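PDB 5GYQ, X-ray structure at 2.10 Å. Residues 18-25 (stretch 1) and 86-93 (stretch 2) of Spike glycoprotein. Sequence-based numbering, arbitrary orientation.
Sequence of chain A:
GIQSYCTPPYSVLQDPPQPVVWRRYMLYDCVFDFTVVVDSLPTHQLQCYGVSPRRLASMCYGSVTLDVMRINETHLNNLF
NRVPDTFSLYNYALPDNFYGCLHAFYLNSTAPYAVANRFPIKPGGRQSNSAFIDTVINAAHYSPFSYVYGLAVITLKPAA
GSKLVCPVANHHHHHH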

# COMPACT_ATOMS: atom_id res chain seq x y z
N GLN A 18 3.90 2.86 -9.94
CA GLN A 18 4.95 3.71 -9.41
C GLN A 18 4.38 4.46 -8.20
O GLN A 18 3.20 4.78 -8.18
CB GLN A 18 5.44 4.70 -10.47
CG GLN A 18 5.97 4.03 -11.74
CD GLN A 18 7.27 3.27 -11.51
OE1 GLN A 18 7.95 3.46 -10.50
NE2 GLN A 18 7.61 2.40 -12.46
N PRO A 19 5.22 4.71 -7.19
CA PRO A 19 4.74 5.35 -5.96
C PRO A 19 4.14 6.73 -6.20
O PRO A 19 3.25 7.14 -5.44
CB PRO A 19 6.01 5.45 -5.10
CG PRO A 19 7.14 5.31 -6.04
CD PRO A 19 6.66 4.40 -7.13
N VAL A 20 4.59 7.43 -7.24
CA VAL A 20 4.02 8.74 -7.55
C VAL A 20 2.54 8.61 -7.93
O VAL A 20 1.75 9.53 -7.72
CB VAL A 20 4.81 9.46 -8.68
CG1 VAL A 20 4.69 8.72 -10.01
CG2 VAL A 20 4.35 10.90 -8.82
N VAL A 21 2.15 7.44 -8.46
CA VAL A 21 0.74 7.19 -8.77
C VAL A 21 0.20 5.95 -8.05
O VAL A 21 -0.44 5.10 -8.67
CB VAL A 21 0.50 7.03 -10.29
CG1 VAL A 21 0.54 8.39 -10.96
CG2 VAL A 21 1.53 6.09 -10.91
N TRP A 22 0.46 5.85 -6.75
CA TRP A 22 -0.02 4.73 -5.94
C TRP A 22 -1.54 4.60 -6.01
O TRP A 22 -2.24 5.60 -6.18
CB TRP A 22 0.41 4.89 -4.48
CG TRP A 22 -0.11 6.13 -3.79
CD1 TRP A 22 0.48 7.36 -3.76
CD2 TRP A 22 -1.31 6.25 -3.01
NE1 TRP A 22 -0.28 8.24 -3.02
CE2 TRP A 22 -1.38 7.58 -2.55
CE3 TRP A 22 -2.33 5.36 -2.66
CZ2 TRP A 22 -2.44 8.04 -1.76
CZ3 TRP A 22 -3.37 5.82 -1.87
CH2 TRP A 22 -3.42 7.15 -1.43
N ARG A 23 -2.05 3.38 -5.87
CA ARG A 23 -3.49 3.18 -6.03
C ARG A 23 -4.19 2.73 -4.75
O ARG A 23 -3.64 1.96 -3.97
CB ARG A 23 -3.76 2.16 -7.14
CG ARG A 23 -3.80 2.78 -8.53
CD ARG A 23 -3.18 1.85 -9.56
NE ARG A 23 -4.03 1.68 -10.73
CZ ARG A 23 -3.60 1.18 -11.89
NH1 ARG A 23 -2.33 0.83 -12.02
NH2 ARG A 23 -4.44 1.05 -12.91
N ARG A 24 -5.40 3.23 -4.55
CA ARG A 24 -6.18 2.91 -3.35
C ARG A 24 -7.41 2.08 -3.69
O ARG A 24 -8.09 2.33 -4.67
CB ARG A 24 -6.59 4.19 -2.62
CG ARG A 24 -7.64 3.99 -1.54
CD ARG A 24 -7.64 5.15 -0.56
NE ARG A 24 -6.40 5.18 0.23
CZ ARG A 24 -6.10 6.12 1.11
NH1 ARG A 24 -6.93 7.13 1.34
NH2 ARG A 24 -4.95 6.06 1.78
N TYR A 25 -7.68 1.08 -2.85
CA TYR A 25 -8.90 0.28 -2.97
C TYR A 25 -9.61 0.25 -1.62
O TYR A 25 -9.02 -0.13 -0.61
CB TYR A 25 -8.58 -1.13 -3.45
CG TYR A 25 -7.82 -1.16 -4.76
CD1 TYR A 25 -8.49 -1.22 -5.97
CD2 TYR A 25 -6.43 -1.12 -4.78
CE1 TYR A 25 -7.80 -1.24 -7.17
CE2 TYR A 25 -5.73 -1.13 -5.96
CZ TYR A 25 -6.42 -1.20 -7.16
OH TYR A 25 -5.72 -1.21 -8.34
N THR A 86 12.33 11.29 0.10
CA THR A 86 11.57 11.71 -1.08
C THR A 86 10.27 10.93 -1.23
O THR A 86 9.24 11.48 -1.63
CB THR A 86 12.39 11.54 -2.38
OG1 THR A 86 12.91 10.21 -2.45
CG2 THR A 86 13.55 12.53 -2.40
N PHE A 87 10.32 9.65 -0.87
CA PHE A 87 9.14 8.79 -0.95
C PHE A 87 8.00 9.33 -0.09
O PHE A 87 6.90 9.56 -0.57
CB PHE A 87 9.49 7.36 -0.51
CG PHE A 87 8.38 6.36 -0.73
CD1 PHE A 87 7.36 6.22 0.20
CD2 PHE A 87 8.37 5.55 -1.85
CE1 PHE A 87 6.34 5.30 0.01
CE2 PHE A 87 7.36 4.63 -2.05
CZ PHE A 87 6.34 4.50 -1.12
N SER A 88 8.28 9.54 1.20
CA SER A 88 7.24 9.93 2.14
C SER A 88 6.91 11.41 2.08
O SER A 88 5.82 11.83 2.49
CB SER A 88 7.65 9.55 3.57
OG SER A 88 8.92 10.09 3.90
N LEU A 89 7.83 12.21 1.56
CA LEU A 89 7.60 13.64 1.45
C LEU A 89 6.83 14.00 0.18
O LEU A 89 6.06 14.96 0.18
CB LEU A 89 8.92 14.42 1.49
CG LEU A 89 9.65 14.45 2.84
CD1 LEU A 89 10.97 15.20 2.70
CD2 LEU A 89 8.79 15.08 3.92
N TYR A 90 7.04 13.24 -0.89
CA TYR A 90 6.50 13.65 -2.18
C TYR A 90 5.65 12.61 -2.92
O TYR A 90 5.15 12.89 -4.00
CB TYR A 90 7.65 14.06 -3.10
CG TYR A 90 8.60 15.07 -2.49
CD1 TYR A 90 8.21 16.38 -2.25
CD2 TYR A 90 9.90 14.71 -2.15
CE1 TYR A 90 9.07 17.31 -1.70
CE2 TYR A 90 10.78 15.63 -1.60
CZ TYR A 90 10.35 16.93 -1.37
OH TYR A 90 11.22 17.84 -0.82
N ASN A 91 5.46 11.43 -2.34
CA ASN A 91 4.75 10.37 -3.06
C ASN A 91 3.66 9.67 -2.27
O ASN A 91 2.49 9.70 -2.65
CB ASN A 91 5.76 9.33 -3.57
CG ASN A 91 6.76 9.92 -4.54
OD1 ASN A 91 6.57 9.88 -5.75
ND2 ASN A 91 7.82 10.51 -4.00
N TYR A 92 4.04 9.01 -1.17
CA TYR A 92 3.07 8.36 -0.30
C TYR A 92 3.50 8.46 1.15
O TYR A 92 4.63 8.14 1.50
CB TYR A 92 2.90 6.88 -0.68
CG TYR A 92 1.86 6.17 0.15
CD1 TYR A 92 0.54 6.11 -0.25
CD2 TYR A 92 2.20 5.56 1.36
CE1 TYR A 92 -0.42 5.47 0.51
CE2 TYR A 92 1.26 4.92 2.13
CZ TYR A 92 -0.05 4.87 1.70
OH TYR A 92 -1.00 4.23 2.47
N ALA A 93 2.58 8.90 2.01
CA ALA A 93 2.87 9.07 3.43
C ALA A 93 1.81 8.41 4.30
O ALA A 93 0.61 8.54 4.05
CB ALA A 93 2.98 10.54 3.77
O HOH W 1 1.92 10.83 -5.17

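The aromatic contact is defined by Trp22 and Tyr92, whose CA-to-CB bonds both point toward the opposing stretch. The Trp22 five-membered ring and the Tyr92 ring have centroids 4.7 Å apart and planes at 85°, so the edge of Tyr92 meets the face of Trp22. The closest approach, Trp22 CD2 to Tyr92 CD1, is 3.3 Å. Tyr92 CB adds a CH-pi contact: it lies 4.3 Å from the centroid of that five-membered ring and only 24° off the ring normal, which places it over the face.

The second apolar contact joins Pro19 CB to Phe87 CE2 at 3.4 Å. The Phe87 CA-to-CB bond runs sideways, but with chi1 at -173° (t) the ring end comes nearer to the proline.

Polar linkage is best supported through solvent: water 1 donates to Val20 O at 2.9 Å and to Asn91 O at 2.8 Å, bridging two backbone carbonyls where the CA atoms of Val20 and Asn91 are 4.8 Å apart. Direct proximity is weaker evidence. Val20 N and Asn91 OD1 are 3.5 Å apart, but the angle is too poor for a hydrogen bond.

Within stretch 2, Asn91 ND2 donates to Thr86 O (2.9 Å, 136°), tying this first non-helical residue back to the helix.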